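Local atomic coordinates of octaprenyl-diphosphate synthase (PDB entry 4JXN), a protein that probably elongates farnesyl diphosphate with isopentenyl diphosphate units to make all-trans-octaprenyl diphosphate, the precursor of the isoprenoid quinone side chain. Residues C69-D72 against G73-H76; G238-R242 against E243-T247. All coordinates share one frame; numbering follows the deposited sequence.

Interaction 1. Residues C69-D72 against G73-H76; sequences CGYD and GPFH
Y71 and the backbone of G73 through H76 fold together at the short loop that joins helix 57-68 to helix 75-94, a worked example of how one aromatic ring can give an interhelical loop something to fold round. The loop starts from a Schellman motif: G70, with positive phi, is its C-prime residue, and the amides of Y71 and G70 bond back to the carbonyls of A66 and H67. From CB of Y71 the ring departs with CG anti to the backbone N (chi1 -176°), which carries it forward beneath the next peptides. CG already lies 4.0 Å from G73 N, and that nitrogen sits 3.5 Å above the ring plane, over its centre. The next atom, G73 CA, stands 3.8 Å from the centroid of the Y71 ring in a CH-pi contact over the face. H76 CD2 lies at the edge of the tyrosine ring, 3.4 Å from Y71 CE2, while the two rings as a whole meet obliquely, their planes at 79°. The same Y71 CE2 lies 3.2 Å from G73 O. Beyond the ring, P74 CD packs 3.4 Å from Y71 OH. Outside the loop, Y71 also rests on I195 and A196 of helix 170-196, while the H76 ring meets that of H67 edge-to-face. At the tip, the hydroxyl accepts a hydrogen from the start of helix 75-94: F75 N to Y71 OH is 3.2 Å, with an N-H...O angle of 161°, the amide nitrogen lying near the plane of the ring.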
# COMPACT_ATOMS: atom_id res chain seq x y z
N CYS A 69 -3.03 -29.19 7.40
CA CYS A 69 -3.72 -29.14 8.69
C CYS A 69 -5.22 -29.52 8.61
O CYS A 69 -5.98 -29.30 9.55
CB CYS A 69 -3.56 -27.75 9.31
SG CYS A 69 -1.84 -27.23 9.54
N GLY A 70 -5.64 -30.07 7.47
CA GLY A 70 -6.99 -30.59 7.29
C GLY A 70 -8.11 -29.58 7.11
O GLY A 70 -9.25 -29.85 7.49
N TYR A 71 -7.81 -28.43 6.52
CA TYR A 71 -8.82 -27.38 6.32
C TYR A 71 -9.80 -27.73 5.20
O TYR A 71 -9.40 -27.96 4.06
CB TYR A 71 -8.15 -26.04 5.99
CG TYR A 71 -9.12 -24.87 5.86
CD1 TYR A 71 -9.93 -24.49 6.93
CD2 TYR A 71 -9.22 -24.15 4.67
CE1 TYR A 71 -10.82 -23.42 6.81
CE2 TYR A 71 -10.09 -23.07 4.56
CZ TYR A 71 -10.89 -22.72 5.63
OH TYR A 71 -11.76 -21.65 5.50
N ASP A 72 -11.09 -27.75 5.55
CA ASP A 72 -12.16 -27.96 4.58
C ASP A 72 -12.50 -26.68 3.82
O ASP A 72 -12.47 -26.67 2.59
CB ASP A 72 -13.43 -28.48 5.27
CG ASP A 72 -13.29 -29.90 5.79
OD1 ASP A 72 -12.63 -30.73 5.12
OD2 ASP A 72 -13.86 -30.20 6.86
N GLY A 73 -12.78 -25.61 4.57
CA GLY A 73 -13.39 -24.37 4.06
C GLY A 73 -12.78 -23.65 2.85
O GLY A 73 -11.90 -24.19 2.17
N PRO A 74 -13.25 -22.41 2.58
CA PRO A 74 -12.91 -21.69 1.34
C PRO A 74 -11.83 -20.62 1.44
O PRO A 74 -11.32 -20.16 0.41
CB PRO A 74 -14.23 -21.01 1.00
CG PRO A 74 -14.83 -20.68 2.34
CD PRO A 74 -14.33 -21.72 3.32
N PHE A 75 -11.48 -20.21 2.66
CA PHE A 75 -10.70 -18.99 2.86
C PHE A 75 -9.20 -19.11 2.55
O PHE A 75 -8.54 -18.10 2.30
CB PHE A 75 -10.95 -18.42 4.25
CG PHE A 75 -12.38 -18.00 4.48
CD1 PHE A 75 -13.04 -17.18 3.55
CD2 PHE A 75 -13.08 -18.41 5.61
CE1 PHE A 75 -14.35 -16.79 3.75
CE2 PHE A 75 -14.39 -18.03 5.81
CZ PHE A 75 -15.02 -17.22 4.89
N HIS A 76 -8.67 -20.33 2.57
CA HIS A 76 -7.30 -20.60 2.10
C HIS A 76 -7.07 -20.08 0.68
O HIS A 76 -5.98 -19.61 0.34
CB HIS A 76 -6.97 -22.10 2.23
CG HIS A 76 -7.85 -23.00 1.40
ND1 HIS A 76 -7.33 -23.97 0.57
CD2 HIS A 76 -9.19 -23.06 1.27
CE1 HIS A 76 -8.33 -24.60 -0.03
NE2 HIS A 76 -9.46 -24.07 0.38

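Interaction 2. Residues G238-R242 against E243-T247; sequences GDDFR and ERKLT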
# COMPACT_ATOMS: atom_id res chain seq x y z
N GLY A 238 26.67 -10.91 -12.54
CA GLY A 238 27.24 -9.67 -12.05
C GLY A 238 26.23 -8.57 -11.79
O GLY A 238 26.58 -7.47 -11.38
N ASP A 239 24.95 -8.88 -11.99
CA ASP A 239 23.90 -7.89 -11.86
C ASP A 239 23.92 -7.18 -10.51
O ASP A 239 23.91 -5.96 -10.44
CB ASP A 239 22.53 -8.53 -12.11
CG ASP A 239 22.28 -8.80 -13.58
OD1 ASP A 239 23.19 -8.56 -14.40
OD2 ASP A 239 21.18 -9.28 -13.92
N ASP A 240 23.94 -7.96 -9.44
CA ASP A 240 24.02 -7.43 -8.07
C ASP A 240 25.26 -6.57 -7.87
O ASP A 240 25.22 -5.57 -7.14
CB ASP A 240 24.01 -8.57 -7.04
CG ASP A 240 22.62 -9.17 -6.83
OD1 ASP A 240 21.66 -8.39 -6.62
OD2 ASP A 240 22.48 -10.41 -6.87
N PHE A 241 26.36 -6.96 -8.53
CA PHE A 241 27.62 -6.22 -8.53
C PHE A 241 27.49 -4.83 -9.18
O PHE A 241 27.83 -3.82 -8.56
CB PHE A 241 28.73 -7.04 -9.22
CG PHE A 241 30.04 -6.31 -9.37
CD1 PHE A 241 30.66 -5.74 -8.27
CD2 PHE A 241 30.66 -6.22 -10.61
CE1 PHE A 241 31.87 -5.07 -8.41
CE2 PHE A 241 31.87 -5.56 -10.76
CZ PHE A 241 32.48 -4.98 -9.65
N ARG A 242 26.95 -4.77 -10.39
CA ARG A 242 26.70 -3.49 -11.04
C ARG A 242 25.71 -2.67 -10.23
O ARG A 242 25.90 -1.47 -10.06
CB ARG A 242 26.21 -3.71 -12.46
CG ARG A 242 26.94 -4.85 -13.14
CD ARG A 242 26.30 -5.25 -14.46
NE ARG A 242 26.98 -6.39 -15.08
CZ ARG A 242 26.34 -7.44 -15.60
NH1 ARG A 242 25.02 -7.50 -15.56
NH2 ARG A 242 27.03 -8.43 -16.15
N GLU A 243 24.67 -3.33 -9.72
CA GLU A 243 23.64 -2.70 -8.85
C GLU A 243 24.16 -2.18 -7.52
O GLU A 243 23.46 -1.42 -6.84
CB GLU A 243 22.50 -3.69 -8.54
CG GLU A 243 21.40 -3.78 -9.59
CD GLU A 243 20.21 -4.58 -9.09
OE1 GLU A 243 19.89 -5.62 -9.70
OE2 GLU A 243 19.61 -4.18 -8.07
N ARG A 244 25.36 -2.60 -7.11
CA ARG A 244 25.99 -2.13 -5.87
C ARG A 244 25.15 -2.58 -4.67
O ARG A 244 25.09 -1.94 -3.61
CB ARG A 244 26.17 -0.60 -5.91
CG ARG A 244 26.85 -0.10 -7.18
CD ARG A 244 26.60 1.38 -7.44
NE ARG A 244 27.14 2.19 -6.35
CZ ARG A 244 26.88 3.48 -6.15
NH1 ARG A 244 27.44 4.11 -5.11
NH2 ARG A 244 26.07 4.14 -6.97
N LYS A 245 24.51 -3.74 -4.86
CA LYS A 245 23.61 -4.33 -3.89
C LYS A 245 24.39 -5.40 -3.16
O LYS A 245 24.98 -6.28 -3.80
CB LYS A 245 22.41 -4.92 -4.64
CG LYS A 245 21.30 -5.49 -3.77
CD LYS A 245 19.96 -5.43 -4.50
CE LYS A 245 19.07 -6.63 -4.18
NZ LYS A 245 19.43 -7.81 -5.02
N LEU A 246 24.43 -5.33 -1.83
CA LEU A 246 25.28 -6.23 -1.04
C LEU A 246 24.65 -7.60 -0.80
O LEU A 246 23.98 -7.84 0.21
CB LEU A 246 25.70 -5.57 0.28
CG LEU A 246 26.77 -4.47 0.15
CD1 LEU A 246 27.23 -4.04 1.54
CD2 LEU A 246 27.96 -4.92 -0.69
N THR A 247 24.88 -8.48 -1.77
CA THR A 247 24.60 -9.90 -1.71
C THR A 247 25.50 -10.58 -0.66
O THR A 247 26.52 -10.01 -0.24
CB THR A 247 24.89 -10.49 -3.11
OG1 THR A 247 24.48 -9.56 -4.11
CG2 THR A 247 24.16 -11.74 -3.35
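A Schellman motif closes the one-turn helix 239-242, and in it D240 meets K245 through both backbone and side chain. E243 N makes an ordinary helical bond to D239 O at 2.8 Å. R244 is then the first residue to leave helical angles, with positive phi, and the two bonds of the motif close round it: the outer from K245 N to D240 O at 3.0 Å, the inner from R244 N to F241 O at 3.1 Å. Beyond the reversal, K245 sends its side chain off opposite its own backbone nitrogen (chi1 -176°), and the chain, bent near its end, brings NZ back to D240 OD1 at 2.8 Å. This salt bridge uses the syn side of the carboxylate, with the lysine nitrogen 24° out of its plane. D240 N bonds to OD2 of D225, the last aspartate of the DDLLD sequence, the second aspartate-rich motif, which in this family helps hold the allylic diphosphate through magnesium ions. This places the turn beside what is probably the active-site region. R244 points away and gives NE to I269 O. T247, the N-cap residue of helix 248-254, crosses D240 at about a right angle, its OG1 lying 3.1 Å from D240 CB.

In the fold
Interactions 1 and 2 come in series along the chain, both within the polyprenyl synthetase domain sequence of an all-helical protein. Their centres are 41 Å apart, their nearest atoms about 29 Å, and they lie on opposite sides of the chain's centre. Each joins successive helices: interaction 1 links helix 57-68 to helix 75-94, and interaction 2 leads from helix 239-242 to helix 248-254. Both include a Schellman motif, yet the settings differ. Interaction 1 is a surface loop packed on helix 170-196, whereas interaction 2 is partly buried, and D225 bonds to the start of helix 239-242, tying that contact to the second aspartate-rich motif.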